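Local coordinates for protein 11S globulin (Wrightia tinctoria, PDB 5WXU) that probably serves as a hexameric seed storage protein, a nutrient reservoir for the plant, and also binds the hormone auxin (indole-3-acetic acid), at residues Ala305-Ser310 with Ile455-Pro460; Met343-Trp348 with Ala418-Thr423; Ser424-Val429 with Ser447-Arg452. All coordinates share one frame; numbering follows the deposited sequence. Where two conformers were deposited one is given.

Contact 1: Ala305-Ser310 with Ile455-Pro460; sequences ADIYTS and ITVLDP. Unlike the reference sequence in segment 455-460: D459 (reference Gly).
Strand 307-309, an outermost strand of one sheet of the C-terminal cupin barrel, meets the short strand 457-458 side chain first, without backbone pairing between them. A classic beta bulge precedes the meeting: D306 and I307 both stand opposite V315, and I307 and T309 turn their CA-CB bonds toward the 455-460 segment. T309 carries the contact. Its CB packs 3.8 Å from V457 CB, the two side chains sliding past each other in opposite directions. With chi1 at -63°, OG1 lies beside the backbone N and anti to the carbonyl carbon, which brings the hydroxyl to V457 O; the OG1 to O hydrogen bond is 2.9 Å long. OG1 sits above the carbonyl plane, 31° out of it, so the grip comes over the peptide rather than along a lone pair. CG2, anti to the backbone N, reaches past the same oxygen to within 4.2 Å of D459 N. Threonine suits this buried place because one branch donates while the other packs.

Just before the strand, V457 N bonds to I455 O at 2.8 Å across T456, which sits at the middle of a classic gamma-turn. I307 CG2 covers that carbonyl, 3.4 Å from I455 O, and also approaches V457 CG2. Y308 and T309 also pair in parallel with a strand of a neighbouring subunit, so the sheet continues across the interface. Beyond T309, D459 uses OD1 to accept from E461 N, while its OD2 lies 3.3 Å from S310 O, two acceptors side by side without a bond.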
ATOM      1  N   ALA B 305      10.320  22.910  16.641  1.00 22.35           N
ATOM      2  CA  ALA B 305      10.883  23.365  15.424  1.00 20.28           C
ATOM      3  C   ALA B 305      11.596  22.205  14.747  1.00 18.71           C
ATOM      4  O   ALA B 305      12.253  21.391  15.398  1.00 19.39           O
ATOM      5  CB  ALA B 305      11.904  24.410  15.718  1.00 20.63           C
ATOM      6  N   ASP B 306      11.468  22.227  13.455  1.00 20.09           N
ATOM      7  CA  ASP B 306      12.185  21.305  12.584  1.00 19.30           C
ATOM      8  C   ASP B 306      13.393  21.960  11.939  1.00 19.47           C
ATOM      9  O   ASP B 306      14.332  21.265  11.596  1.00 18.80           O
ATOM     10  CB  ASP B 306      11.210  20.763  11.560  1.00 19.68           C
ATOM     11  CG  ASP B 306      10.097  19.907  12.216  1.00 19.69           C
ATOM     12  OD1 ASP B 306      10.401  19.025  13.055  1.00 22.13           O
ATOM     13  OD2 ASP B 306       8.913  20.122  11.928  1.00 19.07           O
ATOM     14  N   ILE B 307      13.293  23.238  11.596  1.00 18.50           N
ATOM     15  CA  ILE B 307      14.385  24.059  11.091  1.00 18.17           C
ATOM     16  C   ILE B 307      14.558  25.214  12.079  1.00 18.52           C
ATOM     17  O   ILE B 307      13.602  25.855  12.436  1.00 17.95           O
ATOM     18  CB  ILE B 307      14.132  24.696   9.700  1.00 21.81           C
ATOM     19  CG1 ILE B 307      13.465  23.726   8.682  1.00 26.88           C
ATOM     20  CG2 ILE B 307      15.442  25.291   9.185  1.00 20.64           C
ATOM     21  CD1 ILE B 307      14.280  22.558   8.269  1.00 30.61           C
ATOM     22  N   TYR B 308      15.791  25.528  12.447  1.00 17.74           N
ATOM     23  CA  TYR B 308      16.074  26.637  13.365  1.00 16.91           C
ATOM     24  C   TYR B 308      17.383  27.239  12.969  1.00 18.89           C
ATOM     25  O   TYR B 308      18.371  26.547  12.778  1.00 18.74           O
ATOM     26  CB  TYR B 308      16.172  26.170  14.784  1.00 18.06           C
ATOM     27  CG  TYR B 308      16.771  27.185  15.731  1.00 17.88           C
ATOM     28  CD1 TYR B 308      16.185  28.464  15.874  1.00 19.40           C
ATOM     29  CD2 TYR B 308      17.938  26.917  16.438  1.00 19.61           C
ATOM     30  CE1 TYR B 308      16.716  29.379  16.741  1.00 22.21           C
ATOM     31  CE2 TYR B 308      18.458  27.832  17.336  1.00 22.40           C
ATOM     32  CZ  TYR B 308      17.863  29.083  17.449  1.00 21.52           C
ATOM     33  OH  TYR B 308      18.383  29.975  18.368  1.00 23.73           O
ATOM     34  N   THR B 309      17.332  28.545  12.724  1.00 18.67           N
ATOM     35  CA  THR B 309      18.509  29.351  12.531  1.00 18.92           C
ATOM     36  C   THR B 309      18.541  30.372  13.645  1.00 19.83           C
ATOM     37  O   THR B 309      17.607  31.163  13.817  1.00 19.75           O
ATOM     38  CB  THR B 309      18.471  29.998  11.179  1.00 20.30           C
ATOM     39  OG1 THR B 309      18.502  28.977  10.146  1.00 17.31           O
ATOM     40  CG2 THR B 309      19.758  30.954  10.982  1.00 20.90           C
ATOM     41  N   SER B 310      19.623  30.340  14.414  1.00 18.07           N
ATOM     42  CA  SER B 310      19.807  31.257  15.491  1.00 21.10           C
ATOM     43  C   SER B 310      19.767  32.698  14.957  1.00 19.36           C
ATOM     44  O   SER B 310      20.343  33.017  13.893  1.00 20.15           O
ATOM     45  CB  SER B 310      21.154  30.919  16.127  1.00 24.44           C
ATOM     46  OG  SER B 310      21.433  31.833  17.110  1.00 31.37           O
ATOM     47  N   ILE B 455      20.014  26.862   5.838  1.00 17.65           N
ATOM     48  CA  ILE B 455      18.876  26.165   5.194  1.00 18.19           C
ATOM     49  C   ILE B 455      17.616  26.857   5.631  1.00 18.33           C
ATOM     50  O   ILE B 455      17.336  26.927   6.849  1.00 18.07           O
ATOM     51  CB  ILE B 455      18.805  24.678   5.605  1.00 17.82           C
ATOM     52  CG1 ILE B 455      20.010  23.939   5.022  1.00 19.78           C
ATOM     53  CG2 ILE B 455      17.530  24.047   5.132  1.00 19.35           C
ATOM     54  CD1 ILE B 455      20.170  22.434   5.411  1.00 21.84           C
ATOM     55  N   THR B 456      16.850  27.310   4.632  1.00 19.18           N
ATOM     56  CA  THR B 456      15.487  27.846   4.770  1.00 19.89           C
ATOM     57  C   THR B 456      15.274  29.130   5.567  1.00 20.68           C
ATOM     58  O   THR B 456      14.624  30.081   5.033  1.00 22.57           O
ATOM     59  CB  THR B 456      14.545  26.738   5.304  1.00 21.84           C
ATOM     60  OG1 THR B 456      14.548  25.657   4.358  1.00 22.70           O
ATOM     61  CG2 THR B 456      13.132  27.226   5.554  1.00 21.30           C
ATOM     62  N   VAL B 457      15.733  29.164   6.819  1.00 19.97           N
ATOM     63  CA  VAL B 457      15.580  30.360   7.676  1.00 20.38           C
ATOM     64  C   VAL B 457      16.829  31.196   7.602  1.00 18.06           C
ATOM     65  O   VAL B 457      17.874  30.700   7.929  1.00 18.13           O
ATOM     66  CB  VAL B 457      15.211  30.023   9.147  1.00 19.34           C
ATOM     67  CG1 VAL B 457      14.995  31.322   9.933  1.00 19.10           C
ATOM     68  CG2 VAL B 457      13.903  29.253   9.155  1.00 20.72           C
ATOM     69  N   LEU B 458      16.707  32.436   7.102  1.00 19.94           N
ATOM     70  CA  LEU B 458      17.838  33.316   6.924  1.00 22.96           C
ATOM     71  C   LEU B 458      18.014  34.238   8.112  1.00 23.34           C
ATOM     72  O   LEU B 458      17.098  34.914   8.514  1.00 24.15           O
ATOM     73  CB  LEU B 458      17.748  34.137   5.644  1.00 23.46           C
ATOM     74  CG  LEU B 458      17.603  33.318   4.372  1.00 23.15           C
ATOM     75  CD1 LEU B 458      17.364  34.104   3.131  1.00 24.37           C
ATOM     76  CD2 LEU B 458      18.831  32.375   4.199  1.00 23.52           C
ATOM     77  N   ASP B 459      19.265  34.304   8.546  1.00 29.52           N
ATOM     78  CA  ASP B 459      19.754  35.209   9.604  1.00 35.56           C
ATOM     79  C   ASP B 459      19.673  36.646   9.024  1.00 33.27           C
ATOM     80  O   ASP B 459      20.120  36.884   7.894  1.00 41.88           O
ATOM     81  CB  ASP B 459      21.197  34.781   9.856  1.00 37.10           C
ATOM     82  CG  ASP B 459      21.722  35.164  11.206  1.00 49.99           C
ATOM     83  OD1 ASP B 459      21.489  36.316  11.676  1.00 49.22           O
ATOM     84  OD2 ASP B 459      22.463  34.313  11.769  1.00 47.20           O
ATOM     85  N   PRO B 460      19.085  37.598   9.747  1.00 31.05           N
ATOM     86  CA  PRO B 460      19.171  38.970   9.195  1.00 33.16           C
ATOM     87  C   PRO B 460      20.653  39.456   9.222  1.00 39.19           C
ATOM     88  O   PRO B 460      21.008  40.203   8.355  1.00 43.24           O
ATOM     89  CB  PRO B 460      18.279  39.788  10.110  1.00 32.95           C
ATOM     90  CG  PRO B 460      18.109  38.966  11.357  1.00 29.87           C
ATOM     91  CD  PRO B 460      18.475  37.552  11.082  1.00 29.09           C
TER

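Contact 2: Met343-Trp348 with Ala418-Thr423; sequences MIVPEW and ALVGRT
The W348 indole has L419 at its edge, near the ring plane, with CZ3 3.9 Å from L419 CG and the two side chains crossing at about a right angle; its ring also stacks with Y97 of a neighbouring subunit, whose G165 O accepts from NE1. The puckered ring of P346 offers CG to V420 CG2 at 3.7 Å, and CD lies equally near that methyl. These groups sit where strand 343-349 of the C-terminal cupin barrel pairs antiparallel with the end of strand 416-418. E347 and A418 form a non-hydrogen-bonded pair, their CA atoms 4.4 Å apart, the usual spacing for such a pair. Next to it, L419 N donates to P346 O at 2.9 Å, nearly straight at 166° and in the carbonyl plane; proline has no N-H to give, but its carbonyl serves fully as acceptor. After this bond the chain leaves the strand toward G421, which, lacking a CB, readily takes a phi of 100°. Branched V345 packs against both A418 and V420: CG2, in the crowded position between N and the carbonyl carbon, has room beside the small CB of A418, 3.7 Å away, and CG1 rests 3.4 Å from V420 O.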
ATOM      1  N   MET B 343      14.372  36.323   7.118  1.00 19.74           N
ATOM      2  CA  MET B 343      13.679  35.931   5.879  1.00 20.21           C
ATOM      3  C   MET B 343      13.526  34.414   5.848  1.00 21.66           C
ATOM      4  O   MET B 343      14.284  33.676   6.526  1.00 19.43           O
ATOM      5  CB  MET B 343      14.473  36.333   4.644  1.00 24.10           C
ATOM      6  CG  MET B 343      14.495  37.840   4.480  1.00 27.60           C
ATOM      7  SD  MET B 343      15.658  38.150   3.128  1.00 33.92           S
ATOM      8  CE  MET B 343      14.772  39.312   2.140  1.00 39.11           C
ATOM      9  N   ILE B 344      12.475  33.978   5.154  1.00 20.14           N
ATOM     10  CA  ILE B 344      12.456  32.624   4.650  1.00 21.42           C
ATOM     11  C   ILE B 344      13.063  32.700   3.256  1.00 20.41           C
ATOM     12  O   ILE B 344      12.811  33.666   2.483  1.00 21.27           O
ATOM     13  CB  ILE B 344      11.030  32.043   4.587  1.00 22.46           C
ATOM     14  CG1 ILE B 344      10.365  31.944   5.969  1.00 26.26           C
ATOM     15  CG2 ILE B 344      11.053  30.636   4.031  1.00 22.94           C
ATOM     16  CD1 ILE B 344      10.987  30.994   6.955  1.00 24.67           C
ATOM     17  N   VAL B 345      13.832  31.685   2.866  1.00 20.23           N
ATOM     18  CA  VAL B 345      14.423  31.680   1.533  1.00 19.10           C
ATOM     19  C   VAL B 345      13.352  31.829   0.465  1.00 20.55           C
ATOM     20  O   VAL B 345      12.258  31.316   0.619  1.00 19.47           O
ATOM     21  CB  VAL B 345      15.290  30.437   1.275  1.00 20.07           C
ATOM     22  CG1 VAL B 345      16.487  30.443   2.223  1.00 22.42           C
ATOM     23  CG2 VAL B 345      14.503  29.169   1.382  1.00 21.58           C
ATOM     24  N   PRO B 346      13.640  32.557  -0.629  1.00 20.63           N
ATOM     25  CA  PRO B 346      12.775  32.553  -1.782  1.00 21.10           C
ATOM     26  C   PRO B 346      12.591  31.111  -2.304  1.00 21.01           C
ATOM     27  O   PRO B 346      13.561  30.302  -2.304  1.00 18.98           O
ATOM     28  CB  PRO B 346      13.535  33.333  -2.832  1.00 21.38           C
ATOM     29  CG  PRO B 346      14.831  33.661  -2.265  1.00 24.29           C
ATOM     30  CD  PRO B 346      14.893  33.308  -0.862  1.00 21.47           C
ATOM     31  N   GLU B 347      11.373  30.807  -2.716  1.00 21.49           N
ATOM     32  CA  GLU B 347      11.035  29.417  -3.035  1.00 24.96           C
ATOM     33  C   GLU B 347       9.731  29.333  -3.757  1.00 20.49           C
ATOM     34  O   GLU B 347       9.107  30.326  -4.006  1.00 19.06           O
ATOM     35  CB  GLU B 347      10.941  28.548  -1.714  1.00 35.48           C
ATOM     36  CG  GLU B 347       9.781  28.846  -0.745  1.00 37.57           C
ATOM     37  CD  GLU B 347       9.994  28.375   0.702  1.00 43.97           C
ATOM     38  OE1 GLU B 347      11.074  27.844   1.083  1.00 49.91           O
ATOM     39  OE2 GLU B 347       9.023  28.544   1.477  1.00 43.86           O
ATOM     40  N   TRP B 348       9.343  28.109  -4.077  1.00 17.73           N
ATOM     41  CA  TRP B 348       8.006  27.833  -4.589  1.00 16.93           C
ATOM     42  C   TRP B 348       7.561  26.503  -4.003  1.00 17.49           C
ATOM     43  O   TRP B 348       8.415  25.648  -3.636  1.00 18.54           O
ATOM     44  CB  TRP B 348       7.930  27.729  -6.095  1.00 17.51           C
ATOM     45  CG  TRP B 348       8.669  26.585  -6.808  1.00 17.46           C
ATOM     46  CD1 TRP B 348       8.174  25.340  -7.165  1.00 17.48           C
ATOM     47  CD2 TRP B 348       9.992  26.622  -7.304  1.00 18.08           C
ATOM     48  NE1 TRP B 348       9.141  24.624  -7.804  1.00 17.58           N
ATOM     49  CE2 TRP B 348      10.259  25.386  -7.916  1.00 18.90           C
ATOM     50  CE3 TRP B 348      11.006  27.594  -7.263  1.00 21.40           C
ATOM     51  CZ2 TRP B 348      11.486  25.096  -8.517  1.00 18.85           C
ATOM     52  CZ3 TRP B 348      12.212  27.340  -7.909  1.00 21.07           C
ATOM     53  CH2 TRP B 348      12.454  26.074  -8.498  1.00 21.27           C
ATOM     54  N   ALA B 418      13.776  25.573  -2.693  1.00 17.57           N
ATOM     55  CA  ALA B 418      14.501  26.775  -2.342  1.00 18.03           C
ATOM     56  C   ALA B 418      15.364  27.257  -3.515  1.00 16.82           C
ATOM     57  O   ALA B 418      16.014  26.464  -4.257  1.00 18.58           O
ATOM     58  CB  ALA B 418      15.371  26.523  -1.128  1.00 17.94           C
ATOM     59  N   LEU B 419      15.463  28.570  -3.605  1.00 17.34           N
ATOM     60  CA  LEU B 419      16.375  29.243  -4.509  1.00 18.75           C
ATOM     61  C   LEU B 419      17.630  29.806  -3.826  1.00 18.89           C
ATOM     62  O   LEU B 419      18.522  30.329  -4.506  1.00 22.14           O
ATOM     63  CB  LEU B 419      15.608  30.386  -5.182  1.00 20.14           C
ATOM     64  CG  LEU B 419      14.648  29.973  -6.304  1.00 20.55           C
ATOM     65  CD1 LEU B 419      13.696  31.090  -6.591  1.00 19.41           C
ATOM     66  CD2 LEU B 419      15.515  29.660  -7.521  1.00 21.31           C
ATOM     67  N   VAL B 420      17.723  29.694  -2.509  1.00 18.74           N
ATOM     68  CA  VAL B 420      18.811  30.159  -1.705  1.00 19.43           C
ATOM     69  C   VAL B 420      19.073  29.132  -0.627  1.00 21.03           C
ATOM     70  O   VAL B 420      18.148  28.564  -0.092  1.00 20.96           O
ATOM     71  CB  VAL B 420      18.443  31.509  -1.055  1.00 21.89           C
ATOM     72  CG1 VAL B 420      19.459  31.889   0.012  1.00 23.95           C
ATOM     73  CG2 VAL B 420      18.329  32.606  -2.127  1.00 21.32           C
ATOM     74  N   GLY B 421      20.336  29.007  -0.215  1.00 21.96           N
ATOM     75  CA  GLY B 421      20.691  28.185   0.947  1.00 20.31           C
ATOM     76  C   GLY B 421      21.221  26.816   0.539  1.00 19.51           C
ATOM     77  O   GLY B 421      21.333  26.486  -0.639  1.00 18.13           O
ATOM     78  N   ARG B 422      21.510  25.993   1.514  1.00 19.26           N
ATOM     79  CA  ARG B 422      22.188  24.697   1.249  1.00 20.41           C
ATOM     80  C   ARG B 422      21.351  23.730   0.506  1.00 20.99           C
ATOM     81  O   ARG B 422      21.916  22.930  -0.235  1.00 20.94           O
ATOM     82  CB  ARG B 422      22.783  24.012   2.484  1.00 20.35           C
ATOM     83  CG  ARG B 422      23.674  24.939   3.224  1.00 22.84           C
ATOM     84  CD  ARG B 422      24.614  24.193   4.134  1.00 24.57           C
ATOM     85  NE  ARG B 422      24.065  23.246   5.081  1.00 27.77           N
ATOM     86  CZ  ARG B 422      23.452  23.532   6.251  1.00 29.22           C
ATOM     87  NH1 ARG B 422      23.134  24.827   6.639  1.00 27.04           N
ATOM     88  NH2 ARG B 422      23.073  22.486   7.030  1.00 28.95           N
ATOM     89  N   THR B 423      20.015  23.861   0.588  1.00 19.95           N
ATOM     90  CA  THR B 423      19.126  22.961  -0.179  1.00 19.85           C
ATOM     91  C   THR B 423      18.692  23.613  -1.544  1.00 20.28           C
ATOM     92  O   THR B 423      17.764  23.165  -2.205  1.00 19.06           O
ATOM     93  CB  THR B 423      17.888  22.633   0.629  1.00 19.13           C
ATOM     94  OG1 THR B 423      17.232  23.876   1.070  1.00 20.26           O
ATOM     95  CG2 THR B 423      18.275  21.800   1.835  1.00 20.24           C
TER

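Contact 3: Ser424-Val429 with Ser447-Arg452; sequences SVIRAV and SLKYNR
Charged hydrogen bonds dominate. K449 runs out extended beyond CG, laying its methylenes past I426 and R427, and its NZ donates to R427 O at 2.9 Å and to V429 O at 2.8 Å. In both bonds the ammonium stands above the carbonyl plane rather than on a lone pair. A lysine suits this spot because one buried tip can satisfy several acceptors: D146 of a neighbouring subunit forms a salt bridge with the same NZ. Carbonyl oxygens at the C-terminal end of the short helix 425-428 probably help stabilise the positive charge. In return R427 NE gives K449 O a weak bond of 3.3 Å, bent to 124°, while its NH2 is held by a salt bridge to E453.

Flat groups meet face to edge. Y450 CD1 sits 3.5 Å above the plane of the R427 guanidinium, over its centre, and the two planes stand 89° apart; the tyrosine presents its edge, and one face of its ring lies over K449 CB. Helices 425-428 and 442-450 belong to the C-terminal helical region that accompanies the second cupin barrel, as in other 11S globulins, and packs against another subunit. R427 is a binding residue for indole-3-acetate, although none is bound to it in this chain.

Capping and water come next. S424 OG accepts from R427 N at 2.9 Å and 159°, an N-cap bond that starts the short helix. The same OG holds a water at 2.7 Å, which donates to K449 O. A second water, 2.6 Å from Y450 OH, gives a weak bond to R427 O.

Apolar contact is slight: I426 CG2 touches L448 CD2 at 4.1 Å, the two crossing at about a right angle, and also rests against K449 CG.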
ATOM      1  N   SER B 424      19.379  24.663  -1.967  1.00 19.41           N
ATOM      2  CA  SER B 424      18.942  25.379  -3.160  1.00 19.59           C
ATOM      3  C   SER B 424      19.087  24.574  -4.470  1.00 17.96           C
ATOM      4  O   SER B 424      19.984  23.759  -4.676  1.00 17.67           O
ATOM      5  CB  SER B 424      19.677  26.727  -3.299  1.00 21.01           C
ATOM      6  OG  SER B 424      20.955  26.557  -3.913  1.00 23.59           O
ATOM      7  N   VAL B 425      18.154  24.837  -5.356  1.00 18.22           N
ATOM      8  CA  VAL B 425      18.244  24.378  -6.746  1.00 19.50           C
ATOM      9  C   VAL B 425      19.470  25.016  -7.448  1.00 18.44           C
ATOM     10  O   VAL B 425      20.064  24.404  -8.290  1.00 18.83           O
ATOM     11  CB  VAL B 425      16.896  24.643  -7.424  1.00 23.42           C
ATOM     12  CG1 VAL B 425      16.610  26.099  -7.519  1.00 24.45           C
ATOM     13  CG2 VAL B 425      16.912  24.066  -8.813  1.00 33.83           C
ATOM     14  N   ILE B 426      19.862  26.214  -7.047  1.00 19.24           N
ATOM     15  CA  ILE B 426      21.096  26.847  -7.625  1.00 19.48           C
ATOM     16  C   ILE B 426      22.329  25.953  -7.357  1.00 17.97           C
ATOM     17  O   ILE B 426      23.115  25.593  -8.304  1.00 18.10           O
ATOM     18  CB  ILE B 426      21.251  28.266  -7.055  1.00 20.43           C
ATOM     19  CG1 ILE B 426      20.010  29.128  -7.320  1.00 22.70           C
ATOM     20  CG2 ILE B 426      22.573  28.851  -7.450  1.00 22.59           C
ATOM     21  CD1 ILE B 426      19.556  29.211  -8.739  1.00 24.88           C
ATOM     22  N   ARG B 427      22.465  25.446  -6.145  1.00 18.93           N
ATOM     23  CA  ARG B 427      23.568  24.564  -5.763  0.62 18.64           C
ATOM     24  C   ARG B 427      23.590  23.273  -6.571  1.00 19.02           C
ATOM     25  O   ARG B 427      24.638  22.764  -6.893  1.00 19.49           O
ATOM     26  CB  ARG B 427      23.536  24.174  -4.286  0.62 19.27           C
ATOM     27  CG  ARG B 427      23.806  25.290  -3.276  0.62 20.63           C
ATOM     28  CD  ARG B 427      24.135  24.688  -1.929  0.62 20.66           C
ATOM     29  NE  ARG B 427      24.660  25.737  -1.048  0.62 22.25           N
ATOM     30  CZ  ARG B 427      25.647  25.592  -0.180  0.62 25.47           C
ATOM     31  NH1 ARG B 427      26.292  24.449  -0.022  0.62 27.46           N
ATOM     32  NH2 ARG B 427      26.037  26.658   0.528  0.62 25.22           N
ATOM     33  N   ALA B 428      22.393  22.734  -6.843  1.00 17.16           N
ATOM     34  CA  ALA B 428      22.245  21.454  -7.481  1.00 17.25           C
ATOM     35  C   ALA B 428      22.580  21.439  -8.932  1.00 18.55           C
ATOM     36  O   ALA B 428      22.790  20.361  -9.489  1.00 19.78           O
ATOM     37  CB  ALA B 428      20.838  20.920  -7.222  1.00 18.40           C
ATOM     38  N   VAL B 429      22.523  22.615  -9.586  1.00 18.16           N
ATOM     39  CA  VAL B 429      22.833  22.742 -10.988  1.00 20.27           C
ATOM     40  C   VAL B 429      24.364  23.029 -11.179  1.00 20.10           C
ATOM     41  O   VAL B 429      24.957  23.747 -10.379  1.00 20.65           O
ATOM     42  CB  VAL B 429      21.913  23.848 -11.587  1.00 19.20           C
ATOM     43  CG1 VAL B 429      22.307  24.287 -13.015  1.00 20.30           C
ATOM     44  CG2 VAL B 429      20.430  23.382 -11.545  1.00 18.12           C
ATOM     45  N   SER B 447      29.606  32.777  -5.763  1.00 24.32           N
ATOM     46  CA  SER B 447      28.974  33.564  -4.754  1.00 21.94           C
ATOM     47  C   SER B 447      27.512  33.256  -4.714  1.00 23.79           C
ATOM     48  O   SER B 447      26.921  33.109  -3.636  1.00 27.52           O
ATOM     49  CB  SER B 447      29.172  35.066  -5.004  1.00 24.70           C
ATOM     50  OG  SER B 447      30.567  35.421  -4.836  1.00 28.01           O
ATOM     51  N   LEU B 448      26.888  33.170  -5.888  1.00 22.10           N
ATOM     52  CA  LEU B 448      25.457  32.810  -5.924  1.00 22.89           C
ATOM     53  C   LEU B 448      25.131  31.479  -5.219  1.00 22.91           C
ATOM     54  O   LEU B 448      24.185  31.373  -4.390  1.00 24.59           O
ATOM     55  CB  LEU B 448      24.952  32.814  -7.351  1.00 24.34           C
ATOM     56  CG  LEU B 448      23.449  32.838  -7.539  1.00 24.27           C
ATOM     57  CD1 LEU B 448      22.769  34.145  -7.070  1.00 27.36           C
ATOM     58  CD2 LEU B 448      23.122  32.575  -8.991  1.00 25.00           C
ATOM     59  N   LYS B 449      25.932  30.462  -5.516  1.00 25.37           N
ATOM     60  CA  LYS B 449      25.790  29.173  -4.860  1.00 21.71           C
ATOM     61  C   LYS B 449      25.976  29.171  -3.342  1.00 24.28           C
ATOM     62  O   LYS B 449      25.137  28.576  -2.593  1.00 26.61           O
ATOM     63  CB  LYS B 449      26.766  28.133  -5.460  1.00 19.88           C
ATOM     64  CG  LYS B 449      26.212  27.425  -6.649  1.00 21.45           C
ATOM     65  CD  LYS B 449      27.054  26.223  -7.055  1.00 21.17           C
ATOM     66  CE  LYS B 449      26.513  25.506  -8.263  1.00 20.03           C
ATOM     67  NZ  LYS B 449      26.846  24.026  -8.327  1.00 20.50           N
ATOM     68  N   TYR B 450      27.056  29.843  -2.866  1.00 21.80           N
ATOM     69  CA  TYR B 450      27.553  29.657  -1.509  1.00 24.06           C
ATOM     70  C   TYR B 450      27.465  30.768  -0.487  1.00 24.67           C
ATOM     71  O   TYR B 450      27.741  30.510   0.669  1.00 24.85           O
ATOM     72  CB  TYR B 450      28.994  29.133  -1.583  1.00 24.46           C
ATOM     73  CG  TYR B 450      29.137  27.921  -2.462  1.00 25.10           C
ATOM     74  CD1 TYR B 450      28.423  26.760  -2.176  1.00 25.30           C
ATOM     75  CD2 TYR B 450      29.955  27.901  -3.588  1.00 23.50           C
ATOM     76  CE1 TYR B 450      28.545  25.632  -2.955  1.00 26.52           C
ATOM     77  CE2 TYR B 450      30.071  26.779  -4.405  1.00 26.34           C
ATOM     78  CZ  TYR B 450      29.353  25.631  -4.089  1.00 27.57           C
ATOM     79  OH  TYR B 450      29.433  24.498  -4.821  1.00 28.09           O
ATOM     80  N   ASN B 451      27.029  31.978  -0.845  1.00 22.50           N
ATOM     81  CA  ASN B 451      27.077  33.123   0.093  1.00 24.25           C
ATOM     82  C   ASN B 451      26.156  32.926   1.305  1.00 24.79           C
ATOM     83  O   ASN B 451      26.525  33.291   2.411  1.00 30.13           O
ATOM     84  CB  ASN B 451      26.782  34.497  -0.587  1.00 25.77           C
ATOM     85  CG  ASN B 451      28.040  35.145  -1.247  1.00 25.66           C
ATOM     86  OD1 ASN B 451      29.072  34.535  -1.311  1.00 25.20           O
ATOM     87  ND2 ASN B 451      27.929  36.404  -1.688  1.00 23.18           N
ATOM     88  N   ARG B 452      24.991  32.338   1.099  1.00 23.36           N
ATOM     89  CA  ARG B 452      24.127  31.920   2.218  1.00 23.93           C
ATOM     90  C   ARG B 452      24.311  30.424   2.525  1.00 24.22           C
ATOM     91  O   ARG B 452      24.001  29.565   1.675  1.00 24.02           O
ATOM     92  CB  ARG B 452      22.687  32.221   1.894  1.00 27.03           C
ATOM     93  CG  ARG B 452      22.443  33.728   1.775  1.00 29.00           C
ATOM     94  CD  ARG B 452      22.350  34.317   3.156  1.00 28.43           C
ATOM     95  NE  ARG B 452      21.518  35.465   3.100  1.00 36.22           N
ATOM     96  CZ  ARG B 452      20.979  36.050   4.149  1.00 28.53           C
ATOM     97  NH1 ARG B 452      21.227  35.632   5.390  1.00 26.41           N
ATOM     98  NH2 ARG B 452      20.250  37.098   3.910  1.00 34.21           N
TER
HETATM   99  O   HOH W   1      22.186  28.879  -3.405  1.00 29.43           O
HETATM  100  O   HOH W   2      27.259  23.085  -4.899  1.00 26.48           O

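Contacts 1 and 2, centres 11 Å apart, share a sheet: strands 457-458 and 343-349 are neighbours, with probable hydrogen bonds L458 N to M343 O and T456 O to V345 N, both 2.8 Å. Contact 3 lies about 10 Å from contact 2, centre to centre, and about 17 Å from contact 1. The chain of contact 2 runs on into the helix of contact 3, where A418 O probably accepts from V425 N at 2.9 Å, and R452 NH1, salt-bridged to E454, probably also donates to D459 O (3.0 Å). All three lie near the auxin site: R422 and T423 touch the bound indole-3-acetic acid, with the I455 and R427 side chains about 5 and 7 Å away.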